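Local coordinates for two-domain protein containing predicted PHP-like metal-dependent phosphoesterase (Bacteroides vulgatus ATCC 8482, PDB 3E38) that probably hydrolyses phosphoester bonds with the help of bound zinc ions, possibly as a 5'-3' exonuclease acting on DNA or RNA, at residues Leu19-His24 with Thr214-Lys219; Ser92-Ala97 with Asn112-Lys117; Asn186-Gly191 with Arg233-Tyr238. All coordinates share one frame; numbering follows the deposited sequence.

Interaction 1 (Leu19-His24 with Thr214-Lys219). With ZN (zinc ion), chain I.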
loop_
_atom_site.group_PDB
_atom_site.type_symbol
_atom_site.label_atom_id
_atom_site.label_comp_id
_atom_site.label_asym_id
_atom_site.label_seq_id
_atom_site.Cartn_x
_atom_site.Cartn_y
_atom_site.Cartn_z
ATOM N N LEU B 19 19.650 19.256 -3.259
ATOM C CA LEU B 19 19.968 18.279 -2.219
ATOM C C LEU B 19 18.843 18.191 -1.190
ATOM O O LEU B 19 18.169 19.214 -0.805
ATOM C CB LEU B 19 21.302 18.666 -1.581
ATOM C CG LEU B 19 22.499 18.854 -2.520
ATOM C CD1 LEU B 19 23.702 19.444 -1.742
ATOM C CD2 LEU B 19 22.864 17.498 -3.268
ATOM N N LYS B 20 18.603 16.968 -0.760
ATOM C CA LYS B 20 17.508 16.685 0.201
ATOM C C LYS B 20 18.096 16.410 1.570
ATOM O O LYS B 20 18.840 15.438 1.776
ATOM C CB LYS B 20 16.593 15.561 -0.294
ATOM C CG LYS B 20 16.074 15.742 -1.747
ATOM C CD LYS B 20 16.927 14.953 -2.722
ATOM C CE LYS B 20 16.507 15.165 -4.167
ATOM N NZ LYS B 20 17.217 14.266 -5.135
ATOM N N CYS B 21 17.809 17.322 2.496
ATOM C CA CYS B 21 18.446 17.269 3.807
ATOM C C CYS B 21 17.503 17.305 5.001
ATOM O O CYS B 21 16.416 17.895 4.923
ATOM C CB CYS B 21 19.434 18.439 3.921
ATOM S SG CYS B 21 20.514 18.650 2.481
ATOM N N ASP B 22 17.937 16.624 6.074
ATOM C CA ASP B 22 17.232 16.558 7.384
ATOM C C ASP B 22 18.219 16.987 8.466
ATOM O O ASP B 22 19.137 16.249 8.849
ATOM C CB ASP B 22 16.663 15.167 7.631
ATOM C CG ASP B 22 15.689 15.112 8.787
ATOM O OD1 ASP B 22 15.393 16.188 9.345
ATOM O OD2 ASP B 22 15.213 13.982 9.110
ATOM N N PHE B 23 18.029 18.201 8.953
ATOM C CA PHE B 23 19.012 18.819 9.851
ATOM C C PHE B 23 18.689 18.698 11.329
ATOM O O PHE B 23 19.196 19.450 12.150
ATOM C CB PHE B 23 19.140 20.306 9.488
ATOM C CG PHE B 23 19.655 20.566 8.085
ATOM C CD1 PHE B 23 20.893 20.090 7.693
ATOM C CD2 PHE B 23 18.936 21.336 7.204
ATOM C CE1 PHE B 23 21.385 20.355 6.460
ATOM C CE2 PHE B 23 19.423 21.604 5.946
ATOM C CZ PHE B 23 20.639 21.107 5.575
ATOM N N HIS B 24 17.804 17.769 11.648
ATOM C CA HIS B 24 17.300 17.644 13.020
ATOM C C HIS B 24 16.701 16.281 13.283
ATOM O O HIS B 24 15.664 15.903 12.764
ATOM C CB HIS B 24 16.232 18.719 13.237
ATOM C CG HIS B 24 15.787 18.890 14.649
ATOM N ND1 HIS B 24 15.146 20.035 15.071
ATOM C CD2 HIS B 24 15.947 18.120 15.746
ATOM C CE1 HIS B 24 14.889 19.945 16.361
ATOM N NE2 HIS B 24 15.359 18.792 16.798
ATOM N N THR B 214 14.264 19.437 4.043
ATOM C CA THR B 214 14.671 20.700 3.371
ATOM C C THR B 214 15.354 20.463 2.045
ATOM O O THR B 214 16.272 19.649 1.914
ATOM C CB THR B 214 15.628 21.575 4.236
ATOM O OG1 THR B 214 15.052 21.817 5.508
ATOM C CG2 THR B 214 15.942 22.891 3.575
ATOM N N PHE B 215 14.826 21.127 1.037
ATOM C CA PHE B 215 15.485 21.161 -0.256
ATOM C C PHE B 215 16.539 22.271 -0.192
ATOM O O PHE B 215 16.216 23.458 0.106
ATOM C CB PHE B 215 14.526 21.437 -1.430
ATOM C CG PHE B 215 13.557 20.347 -1.702
ATOM C CD1 PHE B 215 13.768 19.083 -1.185
ATOM C CD2 PHE B 215 12.492 20.554 -2.577
ATOM C CE1 PHE B 215 12.871 18.057 -1.443
ATOM C CE2 PHE B 215 11.590 19.525 -2.863
ATOM C CZ PHE B 215 11.779 18.284 -2.292
ATOM N N VAL B 216 17.790 21.875 -0.441
ATOM C CA VAL B 216 18.935 22.795 -0.454
ATOM C C VAL B 216 19.526 22.903 -1.864
ATOM O O VAL B 216 19.961 21.907 -2.462
ATOM C CB VAL B 216 20.043 22.385 0.570
ATOM C CG1 VAL B 216 21.157 23.448 0.662
ATOM C CG2 VAL B 216 19.455 22.144 1.975
ATOM N N PHE B 217 19.555 24.132 -2.377
ATOM C CA PHE B 217 20.066 24.393 -3.736
ATOM C C PHE B 217 21.518 24.842 -3.674
ATOM O O PHE B 217 21.853 26.029 -3.539
ATOM C CB PHE B 217 19.179 25.386 -4.471
ATOM C CG PHE B 217 17.719 25.064 -4.362
ATOM C CD1 PHE B 217 17.161 24.057 -5.122
ATOM C CD2 PHE B 217 16.909 25.750 -3.475
ATOM C CE1 PHE B 217 15.818 23.758 -5.011
ATOM C CE2 PHE B 217 15.593 25.452 -3.379
ATOM C CZ PHE B 217 15.045 24.450 -4.147
ATOM N N ALA B 218 22.354 23.829 -3.797
ATOM C CA ALA B 218 23.795 23.898 -3.617
ATOM C C ALA B 218 24.545 23.938 -4.938
ATOM O O ALA B 218 24.064 23.440 -5.933
ATOM C CB ALA B 218 24.263 22.669 -2.754
ATOM N N LYS B 219 25.713 24.557 -4.916
ATOM C CA LYS B 219 26.553 24.706 -6.104
ATOM C C LYS B 219 27.343 23.433 -6.236
ATOM O O LYS B 219 27.924 23.133 -7.278
ATOM C CB LYS B 219 27.499 25.903 -5.984
ATOM C CG LYS B 219 26.838 27.284 -6.020
ATOM C CD LYS B 219 27.825 28.416 -5.693
HETATM ZN ZN ZN I . 14.713 17.785 18.630
HETATM O O HOH W 1 13.563 19.530 18.957
#
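Thr214 faces Cys21 in the first rung of an antiparallel ladder joining strands 213-218 and 17-22, neighbours in the curled sheet of the predicted PHP-like domain, probably a distorted beta-alpha barrel as in that family. The two residues form a hydrogen-bonded pair, with Thr214 N to Cys21 O and Cys21 N to Thr214 O both measuring 2.8 Å. Thr214 also crosses the Phe23 ring at about a right angle, while its OG1 bonds to Gly191 O on another strand. Phe215 follows in a non-hydrogen-bonded pair with Lys20 and points to the other face of the sheet. Its ring atom CE1 comes within 4.0 Å of Lys20 CG; beyond that carbon the lysine bends (chi2 97°), and its NZ reaches the carbonyl of Ile8. The CA-H of Phe215 leans on Leu19 O, an oxygen that is also the acceptor for Val216 N at 2.7 Å in a nearly straight bond. Leu19 N returns the bond to Val216 O. Val216 CG2, anti to its own carbonyl carbon, lies 3.7 Å from Cys21 SG and touches the edge of the Phe23 ring at CZ, 3.9 Å away. Helix 223-231 covers this face through Ile226, Ala229 and Leu230. Three residues beyond Cys21, His24 NE2 binds a zinc ion together with His26, Glu93, Asp194 and a water. Just past the Leu19-Val216 rung, Ala218 CB presses against Leu19 CD1 at 3.4 Å, closer than usual for two carbons.

Interaction 2 (Ser92-Ala97 with Asn112-Lys117). With ZN (zinc ion), chain I; ZN (zinc ion), chain H.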
loop_
_atom_site.group_PDB
_atom_site.type_symbol
_atom_site.label_atom_id
_atom_site.label_comp_id
_atom_site.label_asym_id
_atom_site.label_seq_id
_atom_site.Cartn_x
_atom_site.Cartn_y
_atom_site.Cartn_z
ATOM N N SER B 92 23.971 19.618 17.129
ATOM C CA SER B 92 23.342 19.447 18.421
ATOM C C SER B 92 22.196 20.394 18.639
ATOM O O SER B 92 22.103 21.496 18.045
ATOM C CB SER B 92 24.346 19.708 19.566
ATOM O OG SER B 92 25.450 18.798 19.560
ATOM N N GLU B 93 21.386 19.964 19.596
ATOM C CA GLU B 93 20.196 20.680 20.026
ATOM C C GLU B 93 20.293 21.262 21.431
ATOM O O GLU B 93 20.282 20.551 22.444
ATOM C CB GLU B 93 18.936 19.789 19.927
ATOM C CG GLU B 93 17.687 20.653 20.097
ATOM C CD GLU B 93 16.408 19.900 19.986
ATOM O OE1 GLU B 93 16.302 18.634 19.931
ATOM O OE2 GLU B 93 15.468 20.622 19.909
ATOM N N ILE B 94 20.358 22.587 21.443
ATOM C CA ILE B 94 20.436 23.401 22.680
ATOM C C ILE B 94 18.980 23.512 23.063
ATOM O O ILE B 94 18.177 24.144 22.393
ATOM C CB ILE B 94 21.094 24.787 22.470
ATOM C CG1 ILE B 94 22.460 24.639 21.810
ATOM C CG2 ILE B 94 21.183 25.562 23.775
ATOM C CD1 ILE B 94 23.001 25.964 21.165
ATOM N N THR B 95 18.678 22.789 24.125
ATOM C CA THR B 95 17.358 22.549 24.622
ATOM C C THR B 95 17.171 23.314 25.898
ATOM O O THR B 95 17.723 22.971 26.939
ATOM C CB THR B 95 17.184 21.012 24.930
ATOM O OG1 THR B 95 17.736 20.197 23.869
ATOM C CG2 THR B 95 15.735 20.665 25.150
ATOM N N ARG B 96 16.411 24.381 25.801
ATOM C CA ARG B 96 16.086 25.199 26.956
ATOM C C ARG B 96 14.605 25.565 27.014
ATOM O O ARG B 96 13.854 25.344 26.104
ATOM C CB ARG B 96 16.901 26.478 26.891
ATOM C CG ARG B 96 18.389 26.207 26.828
ATOM C CD ARG B 96 18.944 25.789 28.193
ATOM N NE ARG B 96 20.389 25.593 28.109
ATOM C CZ ARG B 96 21.249 25.951 29.057
ATOM N NH1 ARG B 96 20.820 26.568 30.145
ATOM N NH2 ARG B 96 22.548 25.760 28.877
ATOM N N ALA B 97 14.220 26.117 28.139
ATOM C CA ALA B 97 12.868 26.639 28.368
ATOM C C ALA B 97 12.600 27.777 27.402
ATOM O O ALA B 97 13.533 28.418 26.911
ATOM C CB ALA B 97 12.709 27.140 29.836
ATOM N N ASN B 112 30.600 19.093 22.694
ATOM C CA ASN B 112 30.840 19.158 24.148
ATOM C C ASN B 112 30.799 20.544 24.780
ATOM O O ASN B 112 30.236 20.726 25.856
ATOM C CB ASN B 112 32.167 18.507 24.476
ATOM C CG ASN B 112 32.072 17.014 24.463
ATOM O OD1 ASN B 112 30.997 16.471 24.694
ATOM N ND2 ASN B 112 33.188 16.342 24.218
ATOM N N PRO B 113 31.430 21.512 24.134
ATOM C CA PRO B 113 31.458 22.838 24.724
ATOM C C PRO B 113 30.094 23.492 24.826
ATOM O O PRO B 113 29.964 24.510 25.505
ATOM C CB PRO B 113 32.348 23.638 23.741
ATOM C CG PRO B 113 33.193 22.643 23.108
ATOM C CD PRO B 113 32.436 21.360 23.070
ATOM N N LEU B 114 29.099 22.922 24.136
ATOM C CA LEU B 114 27.729 23.509 24.163
ATOM C C LEU B 114 27.007 23.253 25.515
ATOM O O LEU B 114 25.995 23.866 25.861
ATOM C CB LEU B 114 26.864 23.065 22.977
ATOM C CG LEU B 114 27.143 23.789 21.666
ATOM C CD1 LEU B 114 28.650 23.738 21.286
ATOM C CD2 LEU B 114 26.221 23.218 20.551
ATOM N N GLU B 115 27.590 22.375 26.301
ATOM C CA GLU B 115 27.047 22.086 27.621
ATOM C C GLU B 115 27.538 23.170 28.563
ATOM O O GLU B 115 28.685 23.167 28.966
ATOM C CB GLU B 115 27.479 20.711 28.090
ATOM C CG GLU B 115 26.831 20.302 29.366
ATOM C CD GLU B 115 27.211 18.889 29.798
ATOM O OE1 GLU B 115 27.868 18.151 29.034
ATOM O OE2 GLU B 115 26.823 18.513 30.912
ATOM N N GLN B 116 26.675 24.137 28.841
ATOM C CA GLN B 116 27.020 25.258 29.745
ATOM C C GLN B 116 25.868 25.544 30.652
ATOM O O GLN B 116 24.743 25.244 30.336
ATOM C CB GLN B 116 27.372 26.530 28.989
ATOM C CG GLN B 116 28.491 26.391 27.998
ATOM C CD GLN B 116 29.822 26.097 28.643
ATOM O OE1 GLN B 116 30.069 26.521 29.756
ATOM N NE2 GLN B 116 30.701 25.391 27.930
ATOM N N LYS B 117 26.146 26.150 31.783
ATOM C CA LYS B 117 25.084 26.433 32.729
ATOM C C LYS B 117 24.096 27.409 32.127
ATOM O O LYS B 117 22.930 27.128 32.041
ATOM C CB LYS B 117 25.646 26.994 34.032
ATOM C CG LYS B 117 24.594 27.012 35.142
ATOM C CD LYS B 117 25.165 27.266 36.521
ATOM C CE LYS B 117 24.058 27.169 37.564
ATOM N NZ LYS B 117 24.560 27.225 38.974
HETATM ZN ZN ZN I . 14.713 17.785 18.630
HETATM ZN ZN ZN H . 13.342 20.489 20.477
HETATM O O HOH W 2 23.852 23.566 27.267
HETATM O O HOH W 1 13.563 19.530 18.957
#
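From Ser92 and Ile94, which face Leu114, to Arg96, which faces Gln116 and Lys117, the end of strand 87-95 and the residue after it run roughly alongside the loop that leads into helix 119-128, the two directions 23° apart. The chains are too far apart for a ladder, with Ile94 CA and Leu114 CA separated by 7.4 Å, so side chains make the connection. At the buried end a single methyl does the touching: Leu114 CD2 lies 4.1 Å from Ser92 CB and 4.2 Å from Ile94 CG1. At the other end the guanidinium of Arg96 meets two consecutive carbonyls at its edge. NH1 donates to Lys117 O at 2.9 Å, almost straight and in the guanidinium plane, whereas NH2 reaches Gln116 O at 2.7 Å in a more bent bond. A water accepts from NH2 and donates to Leu114 O, tying in a third carbonyl of the loop. NE forms a salt bridge with Glu58, which further fixes the rotation of the group. A leucine in place of Arg96 would probably leave Gln116 O and Lys117 O without their donors and Glu58 without its charged mate, freeing the loop to shift. The loop is also braced internally, Gln116 NE2 donating to Pro113 O. On the same strand Glu93 points away from the loop, extended beyond CG, and its carboxylate bridges two zinc ions: OE1 binds the one also bound by His24, and OE2 the one held by His102 and His137. A water is bound to both ions as well. Such a carboxylate bridge is characteristic of the multinuclear metal site of PHP-family phosphoesterases.

Interaction 3 (Asn186-Gly191 with Arg233-Tyr238)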
loop_
_atom_site.group_PDB
_atom_site.type_symbol
_atom_site.label_atom_id
_atom_site.label_comp_id
_atom_site.label_asym_id
_atom_site.label_seq_id
_atom_site.Cartn_x
_atom_site.Cartn_y
_atom_site.Cartn_z
ATOM N N ASN B 186 15.089 38.118 6.969
ATOM C CA ASN B 186 16.016 37.565 5.970
ATOM C C ASN B 186 16.727 36.283 6.398
ATOM O O ASN B 186 17.947 36.157 6.273
ATOM C CB ASN B 186 17.076 38.612 5.612
ATOM C CG ASN B 186 17.797 38.280 4.319
ATOM O OD1 ASN B 186 17.285 37.531 3.488
ATOM N ND2 ASN B 186 18.977 38.835 4.139
ATOM N N LEU B 187 15.954 35.330 6.897
ATOM C CA LEU B 187 16.513 34.091 7.393
ATOM C C LEU B 187 16.203 32.933 6.473
ATOM O O LEU B 187 15.336 32.991 5.589
ATOM C CB LEU B 187 15.976 33.780 8.793
ATOM C CG LEU B 187 16.157 34.880 9.844
ATOM C CD1 LEU B 187 15.176 34.773 10.969
ATOM C CD2 LEU B 187 17.564 34.849 10.396
ATOM N N THR B 188 16.931 31.865 6.742
ATOM C CA THR B 188 16.807 30.598 5.994
ATOM C C THR B 188 15.654 29.773 6.518
ATOM O O THR B 188 15.622 29.473 7.691
ATOM C CB THR B 188 18.094 29.819 6.073
ATOM O OG1 THR B 188 19.117 30.650 5.515
ATOM C CG2 THR B 188 18.015 28.476 5.310
HETATM N N MSE B 189 14.692 29.457 5.638
HETATM C CA MSE B 189 13.544 28.607 6.005
HETATM C C MSE B 189 14.003 27.172 5.978
HETATM O O MSE B 189 14.586 26.717 5.002
HETATM C CB MSE B 189 12.369 28.791 5.058
HETATM C CG MSE B 189 11.878 30.223 5.004
HETATM SE SE MSE B 189 10.344 30.305 3.903
HETATM C CE MSE B 189 10.392 32.282 3.567
ATOM N N ILE B 190 13.756 26.521 7.103
ATOM C CA ILE B 190 14.161 25.145 7.365
ATOM C C ILE B 190 13.013 24.179 7.597
ATOM O O ILE B 190 12.007 24.496 8.191
ATOM C CB ILE B 190 15.080 25.041 8.614
ATOM C CG1 ILE B 190 16.382 25.798 8.432
ATOM C CG2 ILE B 190 15.465 23.545 8.881
ATOM C CD1 ILE B 190 17.337 25.160 7.431
ATOM N N GLY B 191 13.223 22.948 7.173
ATOM C CA GLY B 191 12.244 21.920 7.455
ATOM C C GLY B 191 12.901 20.605 7.813
ATOM O O GLY B 191 13.750 20.095 7.081
ATOM N N ARG B 233 20.336 31.397 2.141
ATOM C CA ARG B 233 18.904 31.045 2.224
ATOM C C ARG B 233 18.306 30.328 1.012
ATOM O O ARG B 233 17.111 30.458 0.707
ATOM C CB ARG B 233 18.105 32.314 2.473
ATOM C CG ARG B 233 18.724 33.221 3.533
ATOM C CD ARG B 233 18.230 34.646 3.322
ATOM N NE ARG B 233 18.594 35.121 1.983
ATOM C CZ ARG B 233 19.744 35.725 1.663
ATOM N NH1 ARG B 233 20.681 35.955 2.579
ATOM N NH2 ARG B 233 19.961 36.108 0.408
ATOM N N ARG B 234 19.157 29.566 0.356
ATOM C CA ARG B 234 18.821 28.832 -0.868
ATOM C C ARG B 234 18.301 27.453 -0.513
ATOM O O ARG B 234 18.900 26.397 -0.760
ATOM C CB ARG B 234 20.020 28.796 -1.813
ATOM C CG ARG B 234 19.602 28.982 -3.249
ATOM C CD ARG B 234 20.761 28.969 -4.215
ATOM N NE ARG B 234 21.769 29.992 -3.932
ATOM C CZ ARG B 234 22.983 29.746 -3.455
ATOM N NH1 ARG B 234 23.373 28.504 -3.183
ATOM N NH2 ARG B 234 23.819 30.751 -3.262
ATOM N N THR B 235 17.130 27.547 0.104
ATOM C CA THR B 235 16.331 26.419 0.623
ATOM C C THR B 235 14.845 26.588 0.377
ATOM O O THR B 235 14.331 27.674 0.048
ATOM C CB THR B 235 16.446 26.313 2.179
ATOM O OG1 THR B 235 15.875 27.500 2.788
ATOM C CG2 THR B 235 17.930 26.181 2.658
ATOM N N ALA B 236 14.170 25.472 0.580
ATOM C CA ALA B 236 12.697 25.370 0.606
ATOM C C ALA B 236 12.361 24.192 1.478
ATOM O O ALA B 236 13.008 23.136 1.388
ATOM C CB ALA B 236 12.089 25.190 -0.791
ATOM N N ALA B 237 11.392 24.389 2.358
ATOM C CA ALA B 237 10.894 23.308 3.217
ATOM C C ALA B 237 9.772 22.486 2.518
ATOM O O ALA B 237 8.821 22.996 1.964
ATOM C CB ALA B 237 10.433 23.854 4.576
ATOM N N TYR B 238 9.950 21.187 2.575
ATOM C CA TYR B 238 9.052 20.206 2.008
ATOM C C TYR B 238 8.379 19.458 3.122
ATOM O O TYR B 238 8.977 18.670 3.828
ATOM C CB TYR B 238 9.841 19.254 1.149
ATOM C CG TYR B 238 9.012 18.228 0.407
ATOM C CD1 TYR B 238 7.754 18.532 -0.102
ATOM C CD2 TYR B 238 9.528 16.965 0.145
ATOM C CE1 TYR B 238 7.035 17.600 -0.781
ATOM C CE2 TYR B 238 8.815 16.054 -0.541
ATOM C CZ TYR B 238 7.577 16.354 -1.010
ATOM O OH TYR B 238 6.864 15.384 -1.737
HETATM O O HOH W 3 20.524 35.066 5.393
HETATM O O HOH W 4 15.056 30.271 2.850
#
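Thr235 and Met189, a selenomethionine, share the one direct hydrogen bond between residues 186-191 and 233-238: Thr235 OG1 donates to Met189 O at 2.7 Å, in the carbonyl plane and on a lone pair. The bond depends on a chi1 of 64°, which sets OG1 between the backbone N and the carbonyl carbon. Water supplies further polar links. One molecule accepts from Met189 N and donates to both Arg233 O and Thr235 OG1, so that it links the two backbones and the threonine hydroxyl; a second joins Asn186 O to Arg233 NH1. A last polar approach is not a hydrogen bond: Asn186 and Arg233 cross at about a right angle, with OD1 over one face of the guanidinium, 3.1 Å from NE but poorly angled. Van der Waals contacts do the rest. Arg233 CG packs 3.3 Å from Thr188 OG1, whose own polar partner is Leu230 O. Methyl meets methyl where Thr188 CG2 lies 3.5 Å from Thr235 CG2. Further along, Ala237 CB rests 3.9 Å from Gly191 CA, and the glycine lets it come this close to the backbone. Arg233, with positive phi, is the C-prime residue of a Schellman motif that closes helix 223-231; Asn186, also with positive phi, is the first residue to leave helix 176-185. The strands that follow point 29° apart but find their ladder partners elsewhere, 188-192 beside strand 165-170 and 235-239 beside strand 213-218. Helix 176-185 receives the Met189 side chain, while Leu230 of helix 223-231 packs against Ile190 and Thr235.

How the interactions relate
All three interactions reach one curled mixed sheet in the predicted PHP-like domain; interaction 2 packs a loop against its strand 87-95. Interactions 1 and 3 are close, their centres 9 Å apart, and join directly, as where Phe215 N bonds to Ala236 O between the adjacent strands 213-218 and 235-239. Their segments alternate along the chain. Interaction 2, formed within the stretch between residues 24 and 214, closes before interaction 3 opens and is centred 24 Å from interaction 1 and 23 Å from interaction 3. It nevertheless meets interaction 1 at a zinc ion that His24 and Glu93 both bind. Segments 19-24 and 92-97, whose strands flank strand 50-56, thus contribute to one metal site.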